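Local coordinates for CBS domain-containing protein (Listeria monocytogenes, PDB 6XNV) that binds the bacterial second messenger cyclic di-AMP through a pair of CBS motifs, and is probably a sensor or regulatory protein, at residues Ser30-Glu35 with Ile141-Val146. Sequence-based numbering, arbitrary orientation.
With 2BA ((2R,3R,3aS,5R,7aR,9R,10R,10aS,12R,14aR)-2,9-bis(6-amino-9H-purin-9-yl)octahydro-2H,7H-difuro[3,2-d:3',2'-j][1,3,7,9,2,8 ]tetraoxadiphosphacyclododecine-3,5,10,12-tetrol 5,12-dioxide), chain C.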
loop_
_atom_site.group_PDB
_atom_site.type_symbol
_atom_site.label_atom_id
_atom_site.label_comp_id
_atom_site.label_asym_id
_atom_site.label_seq_id
_atom_site.Cartn_x
_atom_site.Cartn_y
_atom_site.Cartn_z
ATOM N N SER A 30 -4.797 15.308 -14.149
ATOM C CA SER A 30 -4.528 14.993 -12.757
ATOM C C SER A 30 -3.417 13.963 -12.561
ATOM O O SER A 30 -3.135 13.588 -11.421
ATOM C CB SER A 30 -5.812 14.499 -12.111
ATOM O OG SER A 30 -5.923 13.099 -12.343
ATOM N N MET A 31 -2.802 13.487 -13.642
ATOM C CA MET A 31 -1.671 12.572 -13.548
ATOM C C MET A 31 -0.555 13.169 -12.700
ATOM O O MET A 31 -0.282 14.372 -12.754
ATOM C CB MET A 31 -1.158 12.256 -14.950
ATOM C CG MET A 31 0.271 11.777 -15.021
ATOM S SD MET A 31 0.714 11.402 -16.722
ATOM C CE MET A 31 1.707 12.855 -17.094
ATOM N N ILE A 32 0.077 12.324 -11.894
ATOM C CA ILE A 32 1.252 12.724 -11.127
ATOM C C ILE A 32 2.451 12.689 -12.062
ATOM O O ILE A 32 2.817 11.624 -12.570
ATOM C CB ILE A 32 1.483 11.803 -9.917
ATOM C CG1 ILE A 32 0.163 11.446 -9.221
ATOM C CG2 ILE A 32 2.485 12.423 -8.963
ATOM C CD1 ILE A 32 -0.376 12.533 -8.278
ATOM N N SER A 33 3.057 13.848 -12.293
ATOM C CA SER A 33 4.216 13.929 -13.167
ATOM C C SER A 33 5.350 13.037 -12.664
ATOM O O SER A 33 5.525 12.831 -11.460
ATOM C CB SER A 33 4.696 15.375 -13.268
ATOM O OG SER A 33 5.739 15.464 -14.221
ATOM N N ALA A 34 6.144 12.538 -13.615
ATOM C CA ALA A 34 7.204 11.586 -13.299
ATOM C C ALA A 34 8.203 12.156 -12.301
ATOM O O ALA A 34 8.686 11.435 -11.421
ATOM C CB ALA A 34 7.924 11.157 -14.579
ATOM N N GLU A 35 8.525 13.444 -12.410
ATOM C CA GLU A 35 9.510 14.009 -11.496
ATOM C C GLU A 35 9.056 13.969 -10.038
ATOM O O GLU A 35 9.884 14.171 -9.137
ATOM C CB GLU A 35 9.847 15.442 -11.919
ATOM C CG GLU A 35 9.036 16.518 -11.241
ATOM C CD GLU A 35 7.934 17.050 -12.133
ATOM O OE1 GLU A 35 7.782 16.523 -13.256
ATOM O OE2 GLU A 35 7.230 17.998 -11.715
ATOM N N ILE A 141 1.942 8.686 -13.231
ATOM C CA ILE A 141 0.985 7.699 -12.750
ATOM C C ILE A 141 -0.384 8.333 -12.522
ATOM O O ILE A 141 -0.529 9.552 -12.394
ATOM C CB ILE A 141 1.476 6.995 -11.460
ATOM C CG1 ILE A 141 1.433 7.969 -10.272
ATOM C CG2 ILE A 141 2.900 6.388 -11.662
ATOM C CD1 ILE A 141 1.886 7.362 -8.948
ATOM N N VAL A 142 -1.393 7.469 -12.487
ATOM C CA VAL A 142 -2.760 7.837 -12.158
ATOM C C VAL A 142 -3.149 7.020 -10.938
ATOM O O VAL A 142 -3.089 5.791 -10.976
ATOM C CB VAL A 142 -3.713 7.566 -13.334
ATOM C CG1 VAL A 142 -5.134 7.957 -12.958
ATOM C CG2 VAL A 142 -3.234 8.305 -14.582
ATOM N N THR A 143 -3.545 7.690 -9.861
ATOM C CA THR A 143 -3.781 7.008 -8.599
ATOM C C THR A 143 -5.266 6.979 -8.275
ATOM O O THR A 143 -6.052 7.776 -8.798
ATOM C CB THR A 143 -3.031 7.693 -7.457
ATOM O OG1 THR A 143 -3.510 9.037 -7.327
ATOM C CG2 THR A 143 -1.516 7.708 -7.727
ATOM N N ARG A 144 -5.639 6.029 -7.406
ATOM C CA ARG A 144 -6.996 5.984 -6.883
ATOM C C ARG A 144 -7.374 7.304 -6.256
ATOM O O ARG A 144 -8.532 7.731 -6.353
ATOM C CB ARG A 144 -7.151 4.893 -5.821
ATOM C CG ARG A 144 -7.261 3.515 -6.333
ATOM C CD ARG A 144 -7.118 2.519 -5.221
ATOM N NE ARG A 144 -7.468 1.195 -5.712
ATOM C CZ ARG A 144 -7.516 0.103 -4.963
ATOM N NH1 ARG A 144 -7.874 -1.045 -5.516
ATOM N NH2 ARG A 144 -7.223 0.160 -3.663
ATOM N N ARG A 145 -6.408 7.959 -5.604
ATOM C CA ARG A 145 -6.685 9.198 -4.888
ATOM C C ARG A 145 -7.373 10.243 -5.770
ATOM O O ARG A 145 -8.294 10.932 -5.313
ATOM C CB ARG A 145 -5.389 9.738 -4.295
ATOM C CG ARG A 145 -5.611 10.820 -3.245
ATOM C CD ARG A 145 -4.335 11.187 -2.525
ATOM N NE ARG A 145 -4.615 12.066 -1.402
ATOM C CZ ARG A 145 -4.758 13.385 -1.499
ATOM N NH1 ARG A 145 -4.640 13.974 -2.685
ATOM N NH2 ARG A 145 -5.015 14.105 -0.406
ATOM N N VAL A 146 -6.966 10.368 -7.038
ATOM C CA VAL A 146 -7.611 11.362 -7.893
ATOM C C VAL A 146 -9.057 11.014 -8.204
ATOM O O VAL A 146 -9.883 11.914 -8.392
ATOM C CB VAL A 146 -6.860 11.584 -9.202
ATOM C CG1 VAL A 146 -7.416 12.884 -9.738
ATOM C CG2 VAL A 146 -5.350 11.640 -8.937
HETATM P P 2BA C . -2.619 7.213 -3.554
HETATM O O1P 2BA C . -2.134 8.631 -3.603
HETATM O O2P 2BA C . -3.830 6.813 -4.374
HETATM O "O5'" 2BA C . -1.385 6.264 -4.026
HETATM C "C5'" 2BA C . -1.648 4.950 -4.502
HETATM C "C4'" 2BA C . -0.346 4.181 -4.623
HETATM O "O4'" 2BA C . 0.382 4.689 -5.753
HETATM C "C3'" 2BA C . 0.582 4.367 -3.429
HETATM O "O3'" 2BA C . 0.303 3.399 -2.438
HETATM C "C2'" 2BA C . 1.942 4.151 -4.064
HETATM O "O2'" 2BA C . 2.203 2.777 -4.355
HETATM C "C1'" 2BA C . 1.778 4.737 -5.442
HETATM N N9 2BA C . 2.205 6.143 -5.413
HETATM C C8 2BA C . 1.407 7.216 -5.268
HETATM N N7 2BA C . 2.125 8.369 -5.289
HETATM C C5 2BA C . 3.410 8.025 -5.444
HETATM C C6 2BA C . 4.692 8.741 -5.567
HETATM N N6 2BA C . 4.781 10.094 -5.515
HETATM N N1 2BA C . 5.795 7.982 -5.730
HETATM C C2 2BA C . 5.759 6.645 -5.784
HETATM N N3 2BA C . 4.633 5.934 -5.688
HETATM C C4 2BA C . 3.449 6.558 -5.522
HETATM P P1 2BA C . 0.773 3.516 -0.916
HETATM O O1P1 2BA C . 2.228 3.909 -0.781
HETATM O O2P1 2BA C . 0.232 2.263 -0.327
HETATM O "O5'1" 2BA C . -0.135 4.773 -0.465
HETATM C "C5'1" 2BA C . -1.518 4.582 -0.166
HETATM C "C4'1" 2BA C . -2.167 5.941 0.106
HETATM O "O4'1" 2BA C . -1.603 6.587 1.266
HETATM C "C3'1" 2BA C . -1.930 6.913 -1.035
HETATM O "O3'1" 2BA C . -2.900 6.725 -2.052
HETATM C "C2'1" 2BA C . -2.002 8.272 -0.363
HETATM O "O2'1" 2BA C . -3.350 8.782 -0.469
HETATM C "C1'1" 2BA C . -1.605 7.998 1.094
HETATM N N91 2BA C . -0.237 8.496 1.192
HETATM C C81 2BA C . 0.896 7.772 1.266
HETATM N N71 2BA C . 1.979 8.610 1.283
HETATM C C51 2BA C . 1.540 9.878 1.224
HETATM C C61 2BA C . 2.112 11.240 1.190
HETATM N N61 2BA C . 3.439 11.472 1.252
HETATM N N11 2BA C . 1.266 12.286 1.108
HETATM C C21 2BA C . -0.056 12.129 1.039
HETATM N N31 2BA C . -0.644 10.927 1.070
HETATM C C41 2BA C . 0.081 9.786 1.155
#
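Ile32 and Ile141 pair at the edge of a CBS-domain sheet, beside the cyclic di-AMP site. Two backbone bonds define an antiparallel hydrogen-bonded pair: Ile32 N to Ile141 O at 2.9 Å and Ile141 N to Ile32 O at 3.1 Å. Both isoleucines project from the same face, where their CG1 atoms lie 3.8 Å apart and the two side chains cross at a slant. With CG1 of Ile141 set between its backbone N and carbonyl carbon (chi1 71°) and the chain then extended, CD1 reaches the base, 3.7 Å from C8 of the ligand. Just before strand 32-33, Met31 makes a looser contact, its CB 4.5 Å from Val142 CG2; Val142 also bonds through its backbone to Val129 of the neighbouring strand 128-132. Two residues before Ile32, Ser30 packs against CG1 and CG2 of Val146 in the first turn of helix 144-157, while its OG is hydrogen-bonded to Leu27 O. The start of that helix also grips the ligand: Arg145 N donates to phosphate oxygen O2P over 3.1 Å. Thr143, which ends strand 138-143, brings its CB against the same oxygen, at 3.3 Å from O2P. The Arg145 guanidinium turns an edge toward ribose O2'1 and forms a salt bridge with Asp125 of the second subunit. A short N-terminal strand flanking a strand-to-helix turn that holds phosphate is characteristic of the CBS nucleotide-binding fold.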